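Local atomic coordinates of DNA mismatch repair protein MutS (Thermus aquaticus, PDB entry 1EWQ), a protein that takes part in DNA mismatch repair, binding mismatched DNA and showing a weak ATPase activity. Residues Gly556-Asn570 and Thr591-Ala603. Sequence-based numbering, arbitrary orientation.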
# COMPACT_ATOMS: atom_id res chain seq x y z
N GLY C 556 20.73 32.15 -7.09
CA GLY C 556 20.56 30.71 -7.08
C GLY C 556 19.14 30.35 -6.67
O GLY C 556 18.46 31.14 -6.02
N ARG C 557 18.69 29.16 -7.05
CA ARG C 557 17.35 28.71 -6.72
C ARG C 557 17.34 27.20 -6.47
O ARG C 557 18.19 26.47 -6.99
CB ARG C 557 16.38 29.01 -7.86
CG ARG C 557 16.85 30.05 -8.86
CD ARG C 557 16.40 29.64 -10.22
NE ARG C 557 17.42 29.84 -11.22
CZ ARG C 557 17.49 29.18 -12.37
NH1 ARG C 557 16.59 28.25 -12.66
NH2 ARG C 557 18.44 29.46 -13.23
N HIS C 558 16.38 26.75 -5.68
CA HIS C 558 16.25 25.33 -5.38
C HIS C 558 15.73 24.71 -6.68
O HIS C 558 14.61 25.01 -7.11
CB HIS C 558 15.25 25.11 -4.24
CG HIS C 558 15.23 23.71 -3.72
ND1 HIS C 558 14.91 22.62 -4.51
CD2 HIS C 558 15.48 23.21 -2.48
CE1 HIS C 558 14.96 21.52 -3.79
NE2 HIS C 558 15.30 21.84 -2.55
N PRO C 559 16.53 23.84 -7.32
CA PRO C 559 16.15 23.19 -8.58
C PRO C 559 14.85 22.39 -8.56
O PRO C 559 14.25 22.16 -9.61
CB PRO C 559 17.37 22.32 -8.90
CG PRO C 559 17.90 21.97 -7.52
CD PRO C 559 17.80 23.31 -6.81
N VAL C 560 14.41 21.96 -7.38
CA VAL C 560 13.19 21.18 -7.28
C VAL C 560 11.97 22.02 -6.92
O VAL C 560 10.93 21.91 -7.55
CB VAL C 560 13.35 20.03 -6.27
CG1 VAL C 560 12.05 19.24 -6.19
CG2 VAL C 560 14.50 19.13 -6.68
N VAL C 561 12.12 22.87 -5.90
CA VAL C 561 11.04 23.74 -5.47
C VAL C 561 10.58 24.66 -6.60
O VAL C 561 9.39 24.79 -6.85
CB VAL C 561 11.47 24.61 -4.27
CG1 VAL C 561 10.39 25.64 -3.94
CG2 VAL C 561 11.75 23.73 -3.06
N GLU C 562 11.53 25.29 -7.28
CA GLU C 562 11.18 26.20 -8.37
C GLU C 562 10.40 25.48 -9.47
O GLU C 562 9.76 26.12 -10.30
CB GLU C 562 12.43 26.83 -8.99
CG GLU C 562 13.29 25.88 -9.82
CD GLU C 562 14.35 26.62 -10.63
OE1 GLU C 562 15.17 25.96 -11.33
OE2 GLU C 562 14.36 27.87 -10.57
N ARG C 563 10.45 24.15 -9.47
CA ARG C 563 9.76 23.36 -10.48
C ARG C 563 8.23 23.36 -10.30
O ARG C 563 7.49 23.11 -11.26
CB ARG C 563 10.30 21.92 -10.44
CG ARG C 563 10.61 21.28 -11.79
CD ARG C 563 11.57 22.10 -12.62
NE ARG C 563 10.88 23.16 -13.34
CZ ARG C 563 11.37 24.38 -13.52
NH1 ARG C 563 12.56 24.70 -13.03
NH2 ARG C 563 10.66 25.29 -14.18
N ARG C 564 7.75 23.64 -9.09
CA ARG C 564 6.31 23.66 -8.82
C ARG C 564 5.78 24.96 -8.22
O ARG C 564 4.63 25.02 -7.80
CB ARG C 564 5.92 22.51 -7.89
CG ARG C 564 6.00 21.11 -8.49
CD ARG C 564 4.91 20.87 -9.52
NE ARG C 564 5.00 19.54 -10.12
CZ ARG C 564 5.99 19.13 -10.91
NH1 ARG C 564 6.99 19.95 -11.21
NH2 ARG C 564 5.98 17.90 -11.41
N THR C 565 6.61 26.00 -8.16
CA THR C 565 6.20 27.28 -7.59
C THR C 565 7.10 28.42 -8.03
O THR C 565 8.23 28.18 -8.46
CB THR C 565 6.24 27.24 -6.05
OG1 THR C 565 5.55 26.09 -5.57
CG2 THR C 565 5.58 28.48 -5.46
N GLU C 566 6.61 29.66 -7.94
CA GLU C 566 7.44 30.81 -8.30
C GLU C 566 8.51 30.89 -7.22
O GLU C 566 8.20 30.99 -6.03
CB GLU C 566 6.63 32.12 -8.30
CG GLU C 566 5.79 32.34 -9.54
CD GLU C 566 4.71 31.29 -9.68
OE1 GLU C 566 3.92 31.13 -8.72
OE2 GLU C 566 4.65 30.64 -10.75
N PHE C 567 9.76 30.85 -7.64
CA PHE C 567 10.85 30.90 -6.70
C PHE C 567 11.55 32.24 -6.70
O PHE C 567 11.70 32.88 -7.75
CB PHE C 567 11.87 29.80 -7.03
CG PHE C 567 12.80 29.48 -5.91
CD1 PHE C 567 12.44 28.55 -4.94
CD2 PHE C 567 14.02 30.13 -5.79
CE1 PHE C 567 13.28 28.27 -3.88
CE2 PHE C 567 14.87 29.86 -4.74
CZ PHE C 567 14.50 28.92 -3.78
N VAL C 568 11.98 32.67 -5.52
CA VAL C 568 12.70 33.92 -5.38
C VAL C 568 14.19 33.58 -5.30
O VAL C 568 14.65 32.99 -4.32
CB VAL C 568 12.29 34.68 -4.11
CG1 VAL C 568 13.16 35.92 -3.95
CG2 VAL C 568 10.82 35.07 -4.19
N PRO C 569 14.97 33.94 -6.34
CA PRO C 569 16.40 33.64 -6.34
C PRO C 569 17.14 34.36 -5.20
O PRO C 569 16.65 35.35 -4.67
CB PRO C 569 16.85 34.13 -7.72
CG PRO C 569 15.60 33.99 -8.57
CD PRO C 569 14.55 34.54 -7.61
N ASN C 570 18.30 33.85 -4.83
CA ASN C 570 19.09 34.46 -3.76
C ASN C 570 20.57 34.29 -3.98
O ASN C 570 21.01 33.34 -4.63
CB ASN C 570 18.72 33.86 -2.40
CG ASN C 570 17.61 34.63 -1.72
OD1 ASN C 570 17.76 35.81 -1.42
ND2 ASN C 570 16.50 33.96 -1.49
N THR C 591 14.97 26.21 2.67
CA THR C 591 15.08 26.04 1.24
C THR C 591 16.40 26.66 0.77
O THR C 591 17.05 26.14 -0.13
CB THR C 591 13.89 26.70 0.52
OG1 THR C 591 12.71 25.94 0.78
CG2 THR C 591 14.11 26.75 -0.98
N PHE C 592 16.78 27.78 1.39
CA PHE C 592 18.02 28.46 1.05
C PHE C 592 19.20 27.53 1.34
O PHE C 592 20.14 27.43 0.55
CB PHE C 592 18.16 29.75 1.84
CG PHE C 592 19.39 30.54 1.51
CD1 PHE C 592 19.59 31.04 0.22
CD2 PHE C 592 20.35 30.81 2.48
CE1 PHE C 592 20.73 31.80 -0.09
CE2 PHE C 592 21.49 31.57 2.19
CZ PHE C 592 21.68 32.07 0.90
N LEU C 593 19.16 26.85 2.48
CA LEU C 593 20.22 25.92 2.83
C LEU C 593 20.28 24.79 1.82
O LEU C 593 21.32 24.53 1.24
CB LEU C 593 20.01 25.30 4.22
CG LEU C 593 20.06 26.18 5.48
CD1 LEU C 593 20.34 25.29 6.70
CD2 LEU C 593 21.13 27.21 5.34
N ARG C 594 19.14 24.14 1.60
CA ARG C 594 19.10 23.02 0.66
C ARG C 594 19.49 23.39 -0.77
O ARG C 594 20.18 22.60 -1.42
CB ARG C 594 17.71 22.38 0.65
CG ARG C 594 17.26 21.80 2.00
CD ARG C 594 15.90 21.12 1.86
NE ARG C 594 15.32 20.79 3.15
CZ ARG C 594 14.37 21.49 3.75
NH1 ARG C 594 13.87 22.58 3.17
NH2 ARG C 594 13.93 21.12 4.94
N GLN C 595 19.08 24.56 -1.25
CA GLN C 595 19.42 24.95 -2.62
C GLN C 595 20.93 25.06 -2.77
O GLN C 595 21.48 24.76 -3.82
CB GLN C 595 18.73 26.26 -3.04
CG GLN C 595 19.47 27.58 -2.77
CD GLN C 595 18.66 28.81 -3.24
OE1 GLN C 595 19.22 29.87 -3.53
NE2 GLN C 595 17.35 28.67 -3.29
N THR C 596 21.59 25.49 -1.70
CA THR C 596 23.04 25.64 -1.70
C THR C 596 23.69 24.26 -1.90
O THR C 596 24.57 24.10 -2.74
CB THR C 596 23.52 26.23 -0.37
OG1 THR C 596 22.94 27.53 -0.19
CG2 THR C 596 25.04 26.35 -0.34
N ALA C 597 23.23 23.28 -1.13
CA ALA C 597 23.76 21.92 -1.23
C ALA C 597 23.47 21.34 -2.62
O ALA C 597 24.32 20.66 -3.21
CB ALA C 597 23.14 21.04 -0.15
N LEU C 598 22.27 21.59 -3.13
CA LEU C 598 21.93 21.05 -4.44
C LEU C 598 22.76 21.64 -5.57
O LEU C 598 23.19 20.93 -6.47
CB LEU C 598 20.43 21.22 -4.72
CG LEU C 598 19.58 20.33 -3.80
CD1 LEU C 598 18.09 20.66 -3.97
CD2 LEU C 598 19.86 18.87 -4.10
N ILE C 599 22.99 22.95 -5.52
CA ILE C 599 23.80 23.58 -6.56
C ILE C 599 25.20 22.96 -6.55
O ILE C 599 25.76 22.64 -7.61
CB ILE C 599 23.90 25.11 -6.32
CG1 ILE C 599 22.54 25.75 -6.62
CG2 ILE C 599 25.01 25.72 -7.17
CD1 ILE C 599 22.44 27.20 -6.17
N ALA C 600 25.76 22.79 -5.35
CA ALA C 600 27.09 22.19 -5.17
C ALA C 600 27.07 20.74 -5.65
O ALA C 600 28.00 20.27 -6.30
CB ALA C 600 27.50 22.25 -3.70
N LEU C 601 25.99 20.03 -5.32
CA LEU C 601 25.85 18.64 -5.72
C LEU C 601 25.83 18.52 -7.24
O LEU C 601 26.51 17.66 -7.82
CB LEU C 601 24.56 18.05 -5.15
CG LEU C 601 24.18 16.62 -5.54
CD1 LEU C 601 25.39 15.69 -5.51
CD2 LEU C 601 23.10 16.13 -4.57
N LEU C 602 25.05 19.38 -7.89
CA LEU C 602 24.94 19.37 -9.34
C LEU C 602 26.27 19.70 -10.02
O LEU C 602 26.65 19.06 -10.99
CB LEU C 602 23.85 20.35 -9.80
CG LEU C 602 22.40 19.98 -9.46
CD1 LEU C 602 21.46 21.12 -9.83
CD2 LEU C 602 22.02 18.71 -10.20
N ALA C 603 26.98 20.69 -9.50
CA ALA C 603 28.27 21.05 -10.08
C ALA C 603 29.28 19.91 -9.98
O ALA C 603 30.07 19.68 -10.90
CB ALA C 603 28.82 22.29 -9.39
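His558 and Gln595 bring the two backbones together, their CA atoms 4.2 Å apart, where the loop leaving strand 551-556 meets helix 589-603. Gln595 CB lies 3.5 Å from His558 CA. The imidazole of His558 is held between two aliphatic groups. Leu598 CD1 lies over one face, 3.5 Å from the ring centroid and 27° off the ring normal, a CH-pi contact shifted toward CE1 and NE2; Val561 CG2 of the same loop covers the opposite face. CG anti to the backbone N (chi1 -170°) sets the ring between these two groups. Its ND1 accepts Val560 N at 3.0 Å, the donor lying within 5° of the ring plane. Replacing His558 by an alanine removes the ring, which would probably leave Val560 N without this acceptor and open a gap between Val561 and Leu598. Next to the ring, Pro559 CG packs on Leu598 CD1 at 3.8 Å, extending the apolar patch toward Leu602. Phe567 offers its edge to the helix, CE1 lying 3.4 Å from Thr591 CG2, while His558 N stands above one face of the phenyl ring. Where the loop enters strand 570-574, Asn570 CB touches Phe592 CE1 at 3.7 Å, and its amide is hydrogen-bonded to the backbone of Val728 and His726 on strand 723-730. The contact thus sets the connection between strands 551-556 and 570-574 against the helix that starts at the predicted ATP-binding P-loop (Walker A), the side chain of Arg594 lying close to that of Ser590. Helix 272-276 packs on Pro559 and Leu598 through Leu272, whereas Leu593 and Thr596 turn to Leu692 of strand 690-694.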